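Local coordinates for inositol monophosphatase (PDB 4N81), which probably hydrolyses phosphate monoesters such as inositol monophosphate with the help of magnesium, at residues A30-D35 against H40-K45; D22-F27 against R92-G97. One frame throughout, in Å; residues are numbered along the deposited sequence.

Contact 1 (A30-D35 against H40-K45)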
# COMPACT_ATOMS: atom_id res chain seq x y z
N ALA A 30 7.37 -13.40 7.31
CA ALA A 30 8.31 -14.11 8.17
C ALA A 30 9.17 -13.11 8.99
O ALA A 30 9.33 -11.93 8.62
CB ALA A 30 9.22 -15.04 7.31
N PRO A 31 9.77 -13.58 10.09
CA PRO A 31 10.62 -12.72 10.94
C PRO A 31 11.84 -12.23 10.15
O PRO A 31 12.30 -12.93 9.25
CB PRO A 31 11.11 -13.68 12.05
CG PRO A 31 10.09 -14.76 12.07
CD PRO A 31 9.59 -14.94 10.65
N LEU A 32 12.34 -11.03 10.42
CA LEU A 32 13.45 -10.47 9.64
C LEU A 32 14.75 -10.41 10.43
O LEU A 32 14.85 -9.72 11.43
CB LEU A 32 13.05 -9.07 9.11
CG LEU A 32 14.12 -8.26 8.42
CD1 LEU A 32 14.70 -9.00 7.16
CD2 LEU A 32 13.51 -6.91 8.01
N THR A 33 15.72 -11.20 10.01
CA THR A 33 17.00 -11.24 10.69
C THR A 33 17.83 -10.03 10.27
O THR A 33 17.77 -9.64 9.10
CB THR A 33 17.73 -12.55 10.32
OG1 THR A 33 16.94 -13.65 10.81
CG2 THR A 33 19.17 -12.64 10.97
N ILE A 34 18.62 -9.47 11.17
CA ILE A 34 19.42 -8.31 10.80
C ILE A 34 20.87 -8.43 11.23
O ILE A 34 21.20 -9.27 12.03
CB ILE A 34 18.90 -7.03 11.45
CG1 ILE A 34 18.87 -7.22 12.97
CG2 ILE A 34 17.55 -6.66 10.81
CD1 ILE A 34 18.41 -5.97 13.71
N ASP A 35 21.71 -7.60 10.62
CA ASP A 35 23.03 -7.23 11.12
C ASP A 35 23.97 -8.41 11.26
O ASP A 35 24.76 -8.48 12.21
CB ASP A 35 22.91 -6.51 12.49
CG ASP A 35 24.15 -5.78 12.85
OD1 ASP A 35 24.61 -5.84 14.03
OD2 ASP A 35 24.72 -5.20 11.90
N HIS A 40 20.52 -13.25 5.74
CA HIS A 40 19.58 -14.28 6.15
C HIS A 40 18.14 -13.85 5.84
O HIS A 40 17.19 -14.38 6.43
CB HIS A 40 19.74 -14.50 7.64
CG HIS A 40 20.97 -15.27 8.01
ND1 HIS A 40 20.93 -16.34 8.87
CD2 HIS A 40 22.26 -15.16 7.59
CE1 HIS A 40 22.16 -16.82 9.04
NE2 HIS A 40 22.98 -16.13 8.26
N SER A 41 17.96 -12.83 5.01
CA SER A 41 16.59 -12.30 4.82
C SER A 41 15.65 -13.23 4.02
O SER A 41 16.06 -13.86 3.04
CB SER A 41 16.62 -10.91 4.16
OG SER A 41 16.96 -11.06 2.80
N PRO A 42 14.37 -13.30 4.44
CA PRO A 42 13.37 -14.08 3.68
C PRO A 42 13.19 -13.61 2.23
O PRO A 42 12.95 -14.46 1.35
CB PRO A 42 12.05 -13.81 4.46
CG PRO A 42 12.49 -13.45 5.85
CD PRO A 42 13.82 -12.71 5.68
N VAL A 43 13.31 -12.30 1.98
CA VAL A 43 13.08 -11.80 0.62
C VAL A 43 14.15 -12.36 -0.34
O VAL A 43 13.88 -12.72 -1.49
CB VAL A 43 13.04 -10.24 0.57
CG1 VAL A 43 14.45 -9.63 0.79
CG2 VAL A 43 12.40 -9.75 -0.76
N THR A 44 15.38 -12.46 0.14
CA THR A 44 16.45 -12.98 -0.68
C THR A 44 16.25 -14.47 -0.96
O THR A 44 16.44 -14.93 -2.11
CB THR A 44 17.83 -12.73 0.03
OG1 THR A 44 18.03 -11.30 0.10
CG2 THR A 44 18.93 -13.36 -0.75
N LYS A 45 15.82 -15.23 0.07
CA LYS A 45 15.56 -16.64 -0.18
C LYS A 45 14.43 -16.84 -1.19
O LYS A 45 14.53 -17.67 -2.08
CB LYS A 45 15.13 -17.36 1.12
CG LYS A 45 16.20 -17.47 2.20
CD LYS A 45 15.82 -18.54 3.22
CE LYS A 45 16.85 -18.61 4.38
NZ LYS A 45 16.74 -17.31 5.15
O HOH W 1 15.26 -13.92 8.71
O HOH W 2 20.27 -10.90 7.56
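P42 meets the loop residues A30, P31 and L32 with its ring, and T33 lies against H40, where the two arms of the loop between helix 7-24 and helix 42-61 come together at the N-cap of the second helix. The closest approach is made by CG of P42, 3.4 Å from the carbonyl O of P31; CB of A30 packs on the same CG at 3.9 Å. L32 crosses the proline ring at about a right angle. With its CG anti to the backbone N (chi1 173°), its CD1 methyl comes within 4.1 Å of P42 CD and also touches CB of S41. Farther out, CG2 of T33 rests on CB of H40, the two side chains crossing obliquely.

The arms illustrate how a loop can be closed by apolar packing together with bridging waters. One water molecule collects three partners, donating to the carbonyl O of P31 and of H40 and pairing with OG1 of T33 at 2.7 Å. A second bridges the backbones, accepting from N of H40 and donating to O of T33. The threonine thus splits its branches: methyl on the histidine, hydroxyl on the water.

Behind this shell, P42 also packs on F27, and L32 touches I95 of helix 91-95. R145 of the second subunit packs on L32, which places this surface loop beside the dimer contact. The start of the helix is set by S41, its N-cap residue, whose OG also hydrogen-bonds with D39, just before the segment. Standing between backbone N and carbonyl carbon (chi1 73°), the same OG weakly caps the helix by accepting from T44 N at 3.4 Å.

Contact 2 (D22-F27 against R92-G97)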
# COMPACT_ATOMS: atom_id res chain seq x y z
N ASP A 22 4.17 -20.13 -5.42
CA ASP A 22 4.25 -21.16 -4.38
C ASP A 22 5.57 -21.10 -3.66
O ASP A 22 5.66 -21.49 -2.49
CB ASP A 22 4.05 -22.57 -4.94
CG ASP A 22 2.65 -22.78 -5.49
OD1 ASP A 22 2.45 -23.68 -6.33
OD2 ASP A 22 1.75 -22.02 -5.07
N ILE A 23 6.62 -20.66 -4.34
CA ILE A 23 7.89 -20.54 -3.61
C ILE A 23 7.94 -19.33 -2.66
O ILE A 23 8.46 -19.41 -1.54
CB ILE A 23 9.03 -20.47 -4.61
CG1 ILE A 23 9.22 -21.84 -5.23
CG2 ILE A 23 10.31 -19.93 -3.96
CD1 ILE A 23 9.95 -21.80 -6.58
N ILE A 24 7.41 -18.21 -3.13
CA ILE A 24 7.47 -16.92 -2.42
C ILE A 24 6.53 -16.86 -1.22
O ILE A 24 6.90 -16.37 -0.16
CB ILE A 24 7.11 -15.76 -3.38
CG1 ILE A 24 8.20 -15.60 -4.47
CG2 ILE A 24 6.88 -14.43 -2.60
CD1 ILE A 24 7.76 -14.66 -5.70
N ARG A 25 5.33 -17.42 -1.35
CA ARG A 25 4.30 -17.25 -0.32
C ARG A 25 4.74 -17.61 1.13
O ARG A 25 4.52 -16.83 2.05
CB ARG A 25 3.05 -18.05 -0.71
CG ARG A 25 1.81 -17.83 0.14
CD ARG A 25 0.60 -18.67 -0.42
NE ARG A 25 0.16 -18.17 -1.73
CZ ARG A 25 0.34 -18.82 -2.89
NH1 ARG A 25 -0.10 -18.29 -4.05
NH2 ARG A 25 0.94 -20.01 -2.87
N PRO A 26 5.41 -18.77 1.32
CA PRO A 26 5.78 -19.15 2.69
C PRO A 26 6.67 -18.09 3.37
O PRO A 26 6.81 -18.14 4.59
CB PRO A 26 6.55 -20.47 2.51
CG PRO A 26 6.04 -21.02 1.23
CD PRO A 26 5.70 -19.85 0.36
N PHE A 27 7.42 -17.29 2.59
CA PHE A 27 8.35 -16.32 3.18
C PHE A 27 7.69 -15.00 3.54
O PHE A 27 8.29 -14.18 4.19
CB PHE A 27 9.50 -16.02 2.22
CG PHE A 27 10.39 -17.22 1.99
CD1 PHE A 27 10.28 -17.98 0.82
CD2 PHE A 27 11.27 -17.62 2.97
CE1 PHE A 27 11.08 -19.09 0.62
CE2 PHE A 27 12.09 -18.74 2.78
CZ PHE A 27 11.99 -19.47 1.59
N ARG A 92 11.12 -3.72 -1.25
CA ARG A 92 10.99 -3.06 0.07
C ARG A 92 9.59 -3.22 0.71
O ARG A 92 9.48 -3.42 1.94
CB ARG A 92 11.37 -1.57 -0.09
CG ARG A 92 12.83 -1.45 -0.58
CD ARG A 92 13.57 -0.22 -0.08
NE ARG A 92 13.22 1.02 -0.78
CZ ARG A 92 12.23 1.83 -0.43
NH1 ARG A 92 11.39 1.52 0.57
NH2 ARG A 92 12.01 2.94 -1.12
N ALA A 93 8.55 -3.23 -0.12
CA ALA A 93 7.22 -3.48 0.38
C ALA A 93 7.12 -4.89 0.92
O ALA A 93 6.49 -5.13 1.95
CB ALA A 93 6.13 -3.30 -0.74
N PHE A 94 7.73 -5.83 0.23
CA PHE A 94 7.69 -7.22 0.73
C PHE A 94 8.40 -7.31 2.08
O PHE A 94 7.91 -7.96 3.04
CB PHE A 94 8.44 -8.16 -0.27
CG PHE A 94 8.46 -9.61 0.18
CD1 PHE A 94 9.42 -10.03 1.12
CD2 PHE A 94 7.56 -10.51 -0.32
CE1 PHE A 94 9.47 -11.35 1.55
CE2 PHE A 94 7.60 -11.87 0.10
CZ PHE A 94 8.56 -12.28 1.03
N ILE A 95 9.51 -6.60 2.19
CA ILE A 95 10.30 -6.64 3.43
C ILE A 95 9.47 -6.05 4.57
O ILE A 95 9.50 -6.55 5.72
CB ILE A 95 11.60 -5.84 3.25
CG1 ILE A 95 12.61 -6.68 2.46
CG2 ILE A 95 12.25 -5.45 4.62
CD1 ILE A 95 13.77 -5.84 1.89
N GLY A 96 8.63 -5.10 4.21
CA GLY A 96 7.73 -4.46 5.19
C GLY A 96 6.43 -5.22 5.43
O GLY A 96 5.54 -4.74 6.17
N GLY A 97 6.28 -6.40 4.83
CA GLY A 97 5.09 -7.19 5.11
C GLY A 97 3.85 -6.72 4.37
O GLY A 97 2.72 -7.01 4.77
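F94 reaches from helix 91-95 to meet I24 near the end of helix 7-24 and F27 in the 3-10 turn 25-27, a compact example of one aromatic residue joining two segments distant in sequence. The apolar contacts all fall on the far end of its ring. CE2 receives the CG2 methyl of I24 at 3.8 Å, while CZ lies 4.0 Å from CB of F27. With CG anti to the backbone N (chi1 179°), F94 extends across the gap between backbones whose nearest CA atoms, those of F27 and F94, are 9.4 Å apart. F27 offers CB and its backbone: the carbonyl O lies 3.7 Å from F94 CZ. Replacing F94 by an alanine is likely to leave I24 CG2 and the F27 carbonyl without their partner and to open a gap between the two segments.

Between the two segments the meeting is apolar; polar groups pair along their own segment or outward, R25 NH1 with P121 O and R92 with D180 of the second subunit. D22 OD2 takes R25 NH2 on its anti lone pair, in a salt bridge of 3.1 Å, and lies in the guanidinium plane. On the other segment, helix 91-95 ends in a Schellman motif at G97, whose positive phi of 79° suits glycine.

Around this buried junction, F101 meets the F94 ring edge-to-face. I88 of strand 88-89, whose predicted role is to bind the catalytic magnesium, touches both I24 and F94, and helix 42-61 contributes A46 against F27.

How the contacts relate
From the N terminus the chain runs down helix 7-24 into the first arm of contact 2, then enters the loop that contact 1 closes, with just four residues between its segments, before turning into helix 42-61. Only much later does helix 91-95 return to complete contact 2, so the short closure lies within the long one, without crossing it. The centres are 10 Å apart and the two touch: V43 CG2 meets F94 CD1 at 3.5 Å, and K45 CB meets F27 CE2. The start of helix 42-61 thereby joins the end of helix 7-24 to helix 91-95, and both contacts reach the second subunit.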